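Pumilio domain-containing protein C56F2.08c (Schizosaccharomyces pombe, PDB 6NX5) binds RNA, probably AU-rich stretches of mRNA 3' untranslated regions, through an RNA recognition motif domain working alongside its Pumilio repeats. Local coordinates at the interface of chains A and B. Coordinates in Å, arbitrary orientation; residue numbers count along the deposited sequence, not the author numbering. Chains: chain A/B, Pumilio domain-containing protein C56F2.08c.

Contact 1: the interface of chains A and B. Residues chain A 33-36, 43; chain B 5, 76-78.
A:Trp34 turns its indole, CG anti to its own carbonyl carbon (chi1 -61°), toward chain B, where B:Met5 runs out extended, CG anti to the backbone N (chi1 159°), and bends only at its last torsion. Both belong to RNA recognition motif (RRM) folds, whose beta-sheet commonly binds RNA; here a sheet edge and surface of one copy meet the other. The two side chains cross at about a right angle, and the thioether SD of B:Met5 sits over the centre of the indole, 3.6 Å from A:Trp34 CD2 at the ring fusion. The final bend places the methyl CE of B:Met5 over the rim of the benzo part, 3.9 Å from A:Trp34 CZ2. A flexible, polarisable methionine suits this broad aromatic face, since it can settle onto it without needing a matching flat group. Near the pyrrole part, A:Trp34 CD1 lies 3.5 Å from B:Pro78 CA. Next to the indole, a short antiparallel pairing joins strand 30-35 of chain A to residues 77-78 of chain B. A:Met35 N donates to B:Lys77 O at 2.8 Å, and B:Lys77 N returns a bond to A:Met35 O at 2.7 Å. These bonds use only the backbone of B:Lys77, a poorly ordered residue. Proline fits the neighbouring place, because B:Pro78 pairs with A:Trp34 without a bond of its own and its lack of an N-H costs this ladder nothing. B:Ala76 is small enough to let the chains close in: its CB is 3.7 Å from A:Trp34 CB, while A:Leu36 CD2 rests 3.7 Å from B:Ala76 CA.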
ATOM      1  N   ILE A  33      -8.616   5.272  -3.350  1.00 12.32           N
ATOM      2  CA  ILE A  33      -7.402   5.924  -2.863  1.00 11.63           C
ATOM      3  C   ILE A  33      -7.399   5.810  -1.347  1.00 15.14           C
ATOM      4  O   ILE A  33      -8.434   6.029  -0.712  1.00 17.31           O
ATOM      5  CB  ILE A  33      -7.319   7.402  -3.289  1.00 15.72           C
ATOM      6  CG1 ILE A  33      -7.264   7.499  -4.811  1.00 14.28           C
ATOM      7  CG2 ILE A  33      -6.104   8.085  -2.650  1.00 16.69           C
ATOM      8  CD1 ILE A  33      -7.552   8.889  -5.317  1.00 18.17           C
ATOM      9  N   TRP A  34      -6.258   5.432  -0.775  1.00 14.60           N
ATOM     10  CA  TRP A  34      -6.032   5.470   0.665  1.00 11.81           C
ATOM     11  C   TRP A  34      -4.827   6.356   0.958  1.00 13.49           C
ATOM     12  O   TRP A  34      -3.816   6.293   0.256  1.00 16.92           O
ATOM     13  CB  TRP A  34      -5.759   4.083   1.241  1.00 10.94           C
ATOM     14  CG  TRP A  34      -6.859   3.096   1.068  1.00 10.17           C
ATOM     15  CD1 TRP A  34      -7.779   2.744   1.999  1.00 15.34           C
ATOM     16  CD2 TRP A  34      -7.130   2.309  -0.092  1.00 10.22           C
ATOM     17  NE1 TRP A  34      -8.626   1.787   1.490  1.00 14.08           N
ATOM     18  CE2 TRP A  34      -8.249   1.506   0.203  1.00 12.52           C
ATOM     19  CE3 TRP A  34      -6.543   2.207  -1.354  1.00 13.22           C
ATOM     20  CZ2 TRP A  34      -8.786   0.608  -0.711  1.00 14.14           C
ATOM     21  CZ3 TRP A  34      -7.076   1.301  -2.265  1.00 15.19           C
ATOM     22  CH2 TRP A  34      -8.190   0.520  -1.938  1.00 14.24           C
ATOM     23  N   MET A  35      -4.924   7.177   1.999  1.00 13.73           N
ATOM     24  CA  MET A  35      -3.815   8.026   2.407  1.00 15.33           C
ATOM     25  C   MET A  35      -3.090   7.386   3.583  1.00 17.03           C
ATOM     26  O   MET A  35      -3.725   6.856   4.496  1.00 18.88           O
ATOM     27  CB  MET A  35      -4.309   9.420   2.802  1.00 18.33           C
ATOM     28  CG  MET A  35      -5.073  10.120   1.693  1.00 18.15           C
ATOM     29  SD  MET A  35      -4.083  10.374   0.211  1.00 18.85           S
ATOM     30  CE  MET A  35      -2.867  11.547   0.832  1.00 18.59           C
ATOM     31  N   LEU A  36      -1.760   7.424   3.548  1.00 15.92           N
ATOM     32  CA  LEU A  36      -0.928   6.896   4.628  1.00 16.62           C
ATOM     33  C   LEU A  36      -0.437   8.011   5.533  1.00 21.87           C
ATOM     34  O   LEU A  36       0.704   7.990   5.996  1.00 26.33           O
ATOM     35  CB  LEU A  36       0.246   6.105   4.067  1.00 14.88           C
ATOM     36  CG  LEU A  36      -0.138   4.805   3.356  1.00 14.23           C
ATOM     37  CD1 LEU A  36       1.045   4.192   2.617  1.00 17.98           C
ATOM     38  CD2 LEU A  36      -0.715   3.799   4.335  1.00 18.16           C
ATOM     39  N   ILE A  43      -1.932   5.054  -1.452  1.00 11.62           N
ATOM     40  CA  ILE A  43      -2.184   3.853  -2.240  1.00 10.66           C
ATOM     41  C   ILE A  43      -3.299   4.173  -3.215  1.00 10.70           C
ATOM     42  O   ILE A  43      -4.328   4.743  -2.825  1.00 11.45           O
ATOM     43  CB  ILE A  43      -2.577   2.647  -1.368  1.00  9.89           C
ATOM     44  CG1 ILE A  43      -1.420   2.283  -0.449  1.00  9.95           C
ATOM     45  CG2 ILE A  43      -2.946   1.463  -2.268  1.00  9.98           C
ATOM     46  CD1 ILE A  43      -1.826   1.357   0.670  1.00 14.62           C
TER
ATOM     47  N   MET B   5      -7.465  -1.431   5.929  1.00  6.35           N
ATOM     48  CA  MET B   5      -6.312  -1.749   5.106  1.00  8.18           C
ATOM     49  C   MET B   5      -5.059  -1.199   5.770  1.00  5.56           C
ATOM     50  O   MET B   5      -5.107  -0.161   6.438  1.00  7.81           O
ATOM     51  CB  MET B   5      -6.485  -1.184   3.698  1.00 11.27           C
ATOM     52  CG  MET B   5      -5.189  -1.016   2.931  1.00 19.34           C
ATOM     53  SD  MET B   5      -5.496  -0.665   1.193  1.00 24.62           S
ATOM     54  CE  MET B   5      -6.493  -2.093   0.885  1.00  8.22           C
ATOM     55  N   ALA B  76      -3.994   2.626   6.465  1.00  7.90           N
ATOM     56  CA  ALA B  76      -4.322   3.234   5.185  1.00 10.28           C
ATOM     57  C   ALA B  76      -5.695   3.869   5.313  1.00 15.37           C
ATOM     58  O   ALA B  76      -6.708   3.162   5.427  1.00 14.25           O
ATOM     59  CB  ALA B  76      -4.288   2.198   4.062  1.00 13.19           C
ATOM     60  N   LYS B  77      -5.722   5.190   5.306  1.00 14.03           N
ATOM     61  CA  LYS B  77      -6.942   5.928   5.581  1.00 18.78           C
ATOM     62  C   LYS B  77      -7.784   6.024   4.316  1.00 19.08           C
ATOM     63  O   LYS B  77      -7.346   6.642   3.336  1.00 17.54           O
ATOM     64  CB  LYS B  77      -6.613   7.319   6.106  1.00 29.84           C
ATOM     65  CG  LYS B  77      -7.831   8.118   6.534  1.00 43.89           C
ATOM     66  CD  LYS B  77      -8.261   7.764   7.953  1.00 53.99           C
ATOM     67  CE  LYS B  77      -7.266   8.285   8.985  1.00 58.55           C
ATOM     68  NZ  LYS B  77      -7.741   8.051  10.381  1.00 58.71           N
ATOM     69  N   PRO B  78      -8.983   5.467   4.300  1.00 15.76           N
ATOM     70  CA  PRO B  78      -9.779   5.446   3.076  1.00 20.14           C
ATOM     71  C   PRO B  78     -10.348   6.816   2.759  1.00 24.09           C
ATOM     72  O   PRO B  78     -10.447   7.697   3.615  1.00 25.14           O
ATOM     73  CB  PRO B  78     -10.894   4.455   3.405  1.00 23.55           C
ATOM     74  CG  PRO B  78     -11.070   4.605   4.883  1.00 24.55           C
ATOM     75  CD  PRO B  78      -9.705   4.879   5.444  1.00 19.44           C
TER

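Contact 2: the interface of chains A and B. Residues chain A 5, 7, 43, 74-76; chain B 7, 35-36, 43.
The backbones at A:Tyr7 and B:Tyr7 are both extended, in the 4-9 strand of each copy, and the two sheets present their surfaces to one another here. Each tyrosine leaves its strand with CG anti to the backbone N (chi1 172° in A, 175° in B), sending the phenol across the gap. The side chains cross at about a right angle, yet the rings stack with planes 15° apart and centroids 4.3 Å apart. They are slipped: the hydroxyl OH of B:Tyr7 lies over the rim of the other ring, 3.5 Å from A:Tyr7 CE2. B:Leu36 wedges in beside them, its CD2 branch 3.8 Å from A:Tyr7 CB and its CG 3.8 Å from A:Ala76 CB; its other branch, CD1, lies at the edge of the B:Tyr7 ring. A branched leucine thus serves both chains. A:Ile43 and B:Ile43 meet tip to tip, and B:Ile43 CD1 also reaches within 3.8 Å of A:Met5 CB. An alanine in place of A:Tyr7 would probably leave the B:Tyr7 ring without its stacking mate, opening a gap over that face and setting the ring freer to turn. Tyr7 is the aromatic of the RNP2 motif and Ile43 lies in RNP1, the elements that typically receive RNA bases in an RRM; this packing buries them between two copies, perhaps only in the crystal, and would likely compete with RNA there.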
ATOM      1  N   MET A   5      -2.702  -2.316  -7.471  1.00  6.61           N
ATOM      2  CA  MET A   5      -2.374  -1.346  -6.434  1.00  7.19           C
ATOM      3  C   MET A   5      -1.053  -0.667  -6.748  1.00  7.78           C
ATOM      4  O   MET A   5      -0.069  -1.338  -7.089  1.00  8.82           O
ATOM      5  CB  MET A   5      -2.269  -2.007  -5.061  1.00  6.88           C
ATOM      6  CG  MET A   5      -3.561  -2.650  -4.591  1.00  6.34           C
ATOM      7  SD  MET A   5      -4.640  -1.352  -3.961  1.00 12.24           S
ATOM      8  CE  MET A   5      -5.714  -2.245  -2.866  1.00 14.04           C
ATOM      9  N   TYR A   7       1.685   1.923  -4.881  1.00  9.95           N
ATOM     10  CA  TYR A   7       2.172   2.578  -3.676  1.00 10.57           C
ATOM     11  C   TYR A   7       2.907   3.842  -4.102  1.00 12.43           C
ATOM     12  O   TYR A   7       3.892   3.770  -4.839  1.00 11.74           O
ATOM     13  CB  TYR A   7       3.082   1.640  -2.878  1.00 10.28           C
ATOM     14  CG  TYR A   7       3.775   2.328  -1.721  1.00 13.58           C
ATOM     15  CD1 TYR A   7       3.055   2.810  -0.638  1.00 11.52           C
ATOM     16  CD2 TYR A   7       5.139   2.522  -1.747  1.00 13.04           C
ATOM     17  CE1 TYR A   7       3.697   3.449   0.411  1.00 14.78           C
ATOM     18  CE2 TYR A   7       5.785   3.162  -0.717  1.00 20.75           C
ATOM     19  CZ  TYR A   7       5.059   3.621   0.352  1.00 15.98           C
ATOM     20  OH  TYR A   7       5.723   4.247   1.377  1.00 20.89           O
ATOM     21  N   ILE A  43      -1.932   5.054  -1.452  1.00 11.62           N
ATOM     22  CA  ILE A  43      -2.184   3.853  -2.240  1.00 10.66           C
ATOM     23  C   ILE A  43      -3.299   4.173  -3.215  1.00 10.70           C
ATOM     24  O   ILE A  43      -4.328   4.743  -2.825  1.00 11.45           O
ATOM     25  CB  ILE A  43      -2.577   2.647  -1.368  1.00  9.89           C
ATOM     26  CG1 ILE A  43      -1.420   2.283  -0.449  1.00  9.95           C
ATOM     27  CG2 ILE A  43      -2.946   1.463  -2.268  1.00  9.98           C
ATOM     28  CD1 ILE A  43      -1.826   1.357   0.670  1.00 14.62           C
ATOM     29  N   MET A  74       5.184   2.721  -7.218  1.00 11.37           N
ATOM     30  CA  MET A  74       5.559   1.316  -7.285  1.00 10.62           C
ATOM     31  C   MET A  74       4.309   0.485  -7.518  1.00  9.73           C
ATOM     32  O   MET A  74       3.329   0.606  -6.771  1.00 11.08           O
ATOM     33  CB  MET A  74       6.272   0.880  -6.010  1.00 17.78           C
ATOM     34  CG  MET A  74       7.593   1.592  -5.794  1.00 28.09           C
ATOM     35  SD  MET A  74       7.975   1.920  -4.055  1.00 41.04           S
ATOM     36  CE  MET A  74       7.868   0.274  -3.352  1.00 44.87           C
ATOM     37  N   LEU A  75       4.342  -0.331  -8.556  1.00  9.27           N
ATOM     38  CA  LEU A  75       3.238  -1.235  -8.852  1.00  8.45           C
ATOM     39  C   LEU A  75       3.413  -2.521  -8.058  1.00  9.92           C
ATOM     40  O   LEU A  75       4.415  -3.230  -8.226  1.00 10.96           O
ATOM     41  CB  LEU A  75       3.206  -1.499 -10.359  1.00  8.37           C
ATOM     42  CG  LEU A  75       2.290  -2.593 -10.868  1.00 10.18           C
ATOM     43  CD1 LEU A  75       0.842  -2.286 -10.522  1.00  8.34           C
ATOM     44  CD2 LEU A  75       2.483  -2.695 -12.378  1.00 11.43           C
ATOM     45  N   ALA A  76       2.419  -2.853  -7.229  1.00  7.33           N
ATOM     46  CA  ALA A  76       2.491  -4.112  -6.507  1.00  6.69           C
ATOM     47  C   ALA A  76       2.252  -5.269  -7.471  1.00  6.21           C
ATOM     48  O   ALA A  76       1.712  -5.100  -8.567  1.00  8.46           O
ATOM     49  CB  ALA A  76       1.451  -4.166  -5.377  1.00  7.63           C
TER
ATOM     50  N   TYR B   7      -0.578  -0.810   5.377  1.00  5.76           N
ATOM     51  CA  TYR B   7       0.653  -0.903   4.616  1.00  7.14           C
ATOM     52  C   TYR B   7       1.761  -1.313   5.567  1.00  7.70           C
ATOM     53  O   TYR B   7       2.017  -0.621   6.556  1.00  9.08           O
ATOM     54  CB  TYR B   7       0.987   0.422   3.929  1.00  6.79           C
ATOM     55  CG  TYR B   7       2.327   0.396   3.227  1.00  8.11           C
ATOM     56  CD1 TYR B   7       2.528  -0.419   2.117  1.00 10.92           C
ATOM     57  CD2 TYR B   7       3.374   1.172   3.671  1.00 12.20           C
ATOM     58  CE1 TYR B   7       3.755  -0.462   1.474  1.00 13.83           C
ATOM     59  CE2 TYR B   7       4.596   1.140   3.027  1.00 15.50           C
ATOM     60  CZ  TYR B   7       4.774   0.314   1.933  1.00 12.52           C
ATOM     61  OH  TYR B   7       6.007   0.276   1.284  1.00 17.89           O
ATOM     62  N   MET B  35       1.830  -7.982  -2.476  1.00  6.46           N
ATOM     63  CA  MET B  35       3.245  -7.796  -2.168  1.00  7.23           C
ATOM     64  C   MET B  35       3.886  -6.790  -3.116  1.00  9.46           C
ATOM     65  O   MET B  35       3.527  -6.704  -4.291  1.00  8.81           O
ATOM     66  CB  MET B  35       4.019  -9.117  -2.262  1.00  7.84           C
ATOM     67  CG  MET B  35       3.463 -10.263  -1.424  1.00  8.42           C
ATOM     68  SD  MET B  35       3.473  -9.929   0.336  1.00 10.29           S
ATOM     69  CE  MET B  35       5.199  -9.578   0.662  1.00 14.57           C
ATOM     70  N   LEU B  36       4.837  -6.020  -2.596  1.00  8.31           N
ATOM     71  CA  LEU B  36       5.615  -5.083  -3.394  1.00  9.00           C
ATOM     72  C   LEU B  36       7.042  -5.603  -3.500  1.00 12.37           C
ATOM     73  O   LEU B  36       7.631  -6.000  -2.492  1.00 15.00           O
ATOM     74  CB  LEU B  36       5.579  -3.685  -2.774  1.00 11.57           C
ATOM     75  CG  LEU B  36       4.178  -3.095  -2.955  1.00 17.35           C
ATOM     76  CD1 LEU B  36       3.540  -2.778  -1.619  1.00 20.56           C
ATOM     77  CD2 LEU B  36       4.181  -1.888  -3.857  1.00 21.68           C
ATOM     78  N   ILE B  43       0.630  -4.723   1.151  1.00  5.57           N
ATOM     79  CA  ILE B  43      -0.658  -4.095   1.435  1.00  5.03           C
ATOM     80  C   ILE B  43      -1.592  -5.206   1.887  1.00  5.40           C
ATOM     81  O   ILE B  43      -1.739  -6.207   1.175  1.00  5.07           O
ATOM     82  CB  ILE B  43      -1.224  -3.395   0.189  1.00  5.02           C
ATOM     83  CG1 ILE B  43      -0.264  -2.289  -0.252  1.00  5.72           C
ATOM     84  CG2 ILE B  43      -2.606  -2.839   0.486  1.00  5.94           C
ATOM     85  CD1 ILE B  43      -0.526  -1.749  -1.677  1.00  5.94           C
TER

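The centres of the C-alpha atoms of contact 1 and contact 2 are about 11 Å apart, and A:Ile43 belongs to both, so they form one continuous patch between the two sheets. Leu36 meets Ala76 in each contact with the chains exchanged, as an approximate two-fold would give. Met5 breaks that symmetry, since B:Met5 packs on the A:Trp34 indole in contact 1 and A:Met5 on B:Ile43 in contact 2. The backbone pairing of contact 1 likewise has no counterpart in contact 2, which is apolar packing. The structure alone does not show whether the pair forms outside the crystal.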